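Local structure of putative transcriptional regulator (Streptomyces coelicolor, 2ZB9) at residues L99-T103 / V185-T191. The protein probably binds DNA through a helix-turn-helix domain and regulates transcription, as is usual for members of the TetR family. Residues are numbered along the deposited sequence.
Sequences LRAFT and VDDAFVT
One turn of helix 91-108 (99-103) runs roughly antiparallel to the start of helix 187-199; the axes of 99-103 and 187-191 lie 143° apart, 10.2 Å at closest approach. Val185 (phi/psi -108/94) and Asp186 (-127/-174) are extended and lead into helix 187-199, which Asp186 OD1 N-caps by accepting from Phe189 N (2.9 Å). Leu99 lies across from Val190 (CA to CA 6.6 Å), Thr103 from Asp186 (7.6 Å). Val190, chi1 t, wedges between Leu99 and Thr103: its CG1 is 3.6 Å from Leu99 CB, its CG2 3.1 Å from Thr103 OG1. Thr103, chi1 m, donates OG1 to Leu99 O (3.0 Å), leaving its CG2 4.1 Å from Val185 CG1. Arg100 extends (m, t, t) along the exposed flank; its NE forms a salt bridge with Asp187 OD1 (2.7 Å), its NH2 donates to Thr191 OG1 (3.0 Å). This apolar helix-helix seam with a charged rim belongs to the all-helical TetR-type C-terminal domain. On helix 163-179, Trp171 meets Leu99 and Leu178 meets Val185, while Phe189 reaches Asp168 of the second subunit.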
ATOM      1  N   LEU A  99     -15.434  -1.222  -5.806  1.00 26.20           N
ATOM      2  CA  LEU A  99     -14.086  -1.774  -5.950  1.00 26.71           C
ATOM      3  C   LEU A  99     -13.756  -2.031  -7.423  1.00 27.88           C
ATOM      4  O   LEU A  99     -12.599  -1.916  -7.832  1.00 27.68           O
ATOM      5  CB  LEU A  99     -13.924  -3.093  -5.174  1.00 26.44           C
ATOM      6  CG  LEU A  99     -13.333  -3.181  -3.759  1.00 29.32           C
ATOM      7  CD1 LEU A  99     -12.183  -2.186  -3.602  1.00 27.73           C
ATOM      8  CD2 LEU A  99     -14.403  -2.918  -2.732  1.00 28.12           C
ATOM      9  N   ARG A 100     -14.763  -2.388  -8.218  1.00 27.88           N
ATOM     10  CA  ARG A 100     -14.530  -2.638  -9.645  1.00 30.36           C
ATOM     11  C   ARG A 100     -14.263  -1.341 -10.401  1.00 30.65           C
ATOM     12  O   ARG A 100     -13.404  -1.294 -11.281  1.00 31.89           O
ATOM     13  CB  ARG A 100     -15.710  -3.390 -10.264  1.00 31.21           C
ATOM     14  CG  ARG A 100     -15.650  -4.889  -9.978  1.00 32.16           C
ATOM     15  CD  ARG A 100     -16.964  -5.608 -10.252  1.00 35.26           C
ATOM     16  NE  ARG A 100     -16.840  -7.010  -9.861  1.00 37.18           N
ATOM     17  CZ  ARG A 100     -17.856  -7.829  -9.604  1.00 37.16           C
ATOM     18  NH1 ARG A 100     -19.110  -7.404  -9.694  1.00 34.21           N
ATOM     19  NH2 ARG A 100     -17.608  -9.080  -9.238  1.00 38.29           N
ATOM     20  N   ALA A 101     -14.992  -0.283 -10.061  1.00 30.18           N
ATOM     21  CA  ALA A 101     -14.767   1.003 -10.711  1.00 29.59           C
ATOM     22  C   ALA A 101     -13.363   1.476 -10.298  1.00 29.37           C
ATOM     23  O   ALA A 101     -12.613   2.035 -11.103  1.00 30.69           O
ATOM     24  CB  ALA A 101     -15.835   2.008 -10.271  1.00 25.30           C
ATOM     25  N   PHE A 102     -13.006   1.219  -9.041  1.00 27.74           N
ATOM     26  CA  PHE A 102     -11.698   1.596  -8.513  1.00 27.18           C
ATOM     27  C   PHE A 102     -10.603   0.855  -9.270  1.00 27.62           C
ATOM     28  O   PHE A 102      -9.608   1.444  -9.686  1.00 26.88           O
ATOM     29  CB  PHE A 102     -11.617   1.247  -7.026  1.00 27.23           C
ATOM     30  CG  PHE A 102     -10.285   1.537  -6.403  1.00 25.37           C
ATOM     31  CD1 PHE A 102      -9.850   2.846  -6.239  1.00 28.17           C
ATOM     32  CD2 PHE A 102      -9.469   0.500  -5.956  1.00 26.04           C
ATOM     33  CE1 PHE A 102      -8.617   3.121  -5.630  1.00 27.81           C
ATOM     34  CE2 PHE A 102      -8.237   0.761  -5.348  1.00 25.49           C
ATOM     35  CZ  PHE A 102      -7.813   2.076  -5.186  1.00 25.71           C
ATOM     36  N   THR A 103     -10.794  -0.449  -9.432  1.00 28.44           N
ATOM     37  CA  THR A 103      -9.838  -1.284 -10.142  1.00 32.31           C
ATOM     38  C   THR A 103      -9.685  -0.835 -11.589  1.00 30.38           C
ATOM     39  O   THR A 103      -8.578  -0.807 -12.124  1.00 32.21           O
ATOM     40  CB  THR A 103     -10.269  -2.768 -10.091  1.00 34.15           C
ATOM     41  OG1 THR A 103     -10.108  -3.250  -8.750  1.00 39.25           O
ATOM     42  CG2 THR A 103      -9.422  -3.619 -11.032  1.00 38.24           C
ATOM     43  N   VAL A 185      -3.857  -7.876 -10.373  1.00 42.83           N
ATOM     44  CA  VAL A 185      -5.018  -7.187  -9.836  1.00 43.41           C
ATOM     45  C   VAL A 185      -6.154  -7.319 -10.848  1.00 44.50           C
ATOM     46  O   VAL A 185      -6.266  -6.521 -11.778  1.00 45.25           O
ATOM     47  CB  VAL A 185      -4.738  -5.689  -9.610  1.00 41.89           C
ATOM     48  CG1 VAL A 185      -6.005  -4.993  -9.135  1.00 42.39           C
ATOM     49  CG2 VAL A 185      -3.628  -5.518  -8.594  1.00 41.35           C
ATOM     50  N   ASP A 186      -6.992  -8.334 -10.674  1.00 44.56           N
ATOM     51  CA  ASP A 186      -8.108  -8.546 -11.586  1.00 45.39           C
ATOM     52  C   ASP A 186      -9.435  -8.649 -10.841  1.00 45.15           C
ATOM     53  O   ASP A 186      -9.495  -8.445  -9.627  1.00 45.92           O
ATOM     54  CB  ASP A 186      -7.877  -9.811 -12.416  1.00 45.11           C
ATOM     55  CG  ASP A 186      -7.439 -10.989 -11.570  1.00 46.13           C
ATOM     56  OD1 ASP A 186      -8.059 -11.241 -10.515  1.00 45.27           O
ATOM     57  OD2 ASP A 186      -6.473 -11.672 -11.965  1.00 47.69           O
ATOM     58  N   ASP A 187     -10.494  -8.973 -11.575  1.00 44.56           N
ATOM     59  CA  ASP A 187     -11.824  -9.082 -10.994  1.00 43.67           C
ATOM     60  C   ASP A 187     -11.927 -10.208  -9.973  1.00 40.77           C
ATOM     61  O   ASP A 187     -12.664 -10.098  -8.993  1.00 41.03           O
ATOM     62  CB  ASP A 187     -12.869  -9.286 -12.094  1.00 46.57           C
ATOM     63  CG  ASP A 187     -14.290  -9.131 -11.579  1.00 50.81           C
ATOM     64  OD1 ASP A 187     -14.596  -8.054 -11.017  1.00 51.22           O
ATOM     65  OD2 ASP A 187     -15.096 -10.078 -11.731  1.00 51.47           O
ATOM     66  N   ALA A 188     -11.195 -11.292 -10.206  1.00 36.88           N
ATOM     67  CA  ALA A 188     -11.210 -12.425  -9.290  1.00 35.51           C
ATOM     68  C   ALA A 188     -10.637 -11.965  -7.952  1.00 34.10           C
ATOM     69  O   ALA A 188     -11.133 -12.331  -6.879  1.00 34.94           O
ATOM     70  CB  ALA A 188     -10.378 -13.570  -9.858  1.00 34.21           C
ATOM     71  N   PHE A 189      -9.586 -11.158  -8.031  1.00 30.34           N
ATOM     72  CA  PHE A 189      -8.940 -10.620  -6.849  1.00 31.78           C
ATOM     73  C   PHE A 189      -9.944  -9.739  -6.105  1.00 30.59           C
ATOM     74  O   PHE A 189     -10.182  -9.912  -4.909  1.00 31.42           O
ATOM     75  CB  PHE A 189      -7.710  -9.812  -7.266  1.00 29.78           C
ATOM     76  CG  PHE A 189      -7.096  -9.014  -6.156  1.00 29.83           C
ATOM     77  CD1 PHE A 189      -6.688  -9.628  -4.981  1.00 28.99           C
ATOM     78  CD2 PHE A 189      -6.902  -7.644  -6.301  1.00 30.72           C
ATOM     79  CE1 PHE A 189      -6.093  -8.888  -3.960  1.00 29.54           C
ATOM     80  CE2 PHE A 189      -6.308  -6.893  -5.288  1.00 28.82           C
ATOM     81  CZ  PHE A 189      -5.901  -7.520  -4.116  1.00 29.62           C
ATOM     82  N   VAL A 190     -10.536  -8.802  -6.833  1.00 30.97           N
ATOM     83  CA  VAL A 190     -11.522  -7.894  -6.273  1.00 32.08           C
ATOM     84  C   VAL A 190     -12.662  -8.640  -5.589  1.00 31.90           C
ATOM     85  O   VAL A 190     -12.982  -8.372  -4.433  1.00 30.77           O
ATOM     86  CB  VAL A 190     -12.113  -6.997  -7.373  1.00 34.16           C
ATOM     87  CG1 VAL A 190     -13.318  -6.238  -6.843  1.00 34.43           C
ATOM     88  CG2 VAL A 190     -11.048  -6.031  -7.871  1.00 36.36           C
ATOM     89  N   THR A 191     -13.273  -9.579  -6.307  1.00 31.21           N
ATOM     90  CA  THR A 191     -14.386 -10.343  -5.760  1.00 29.91           C
ATOM     91  C   THR A 191     -13.997 -11.114  -4.507  1.00 27.80           C
ATOM     92  O   THR A 191     -14.772 -11.170  -3.554  1.00 30.11           O
ATOM     93  CB  THR A 191     -14.961 -11.325  -6.805  1.00 30.14           C
ATOM     94  OG1 THR A 191     -15.354 -10.593  -7.972  1.00 34.72           O
ATOM     95  CG2 THR A 191     -16.178 -12.041  -6.252  1.00 28.53           C
TER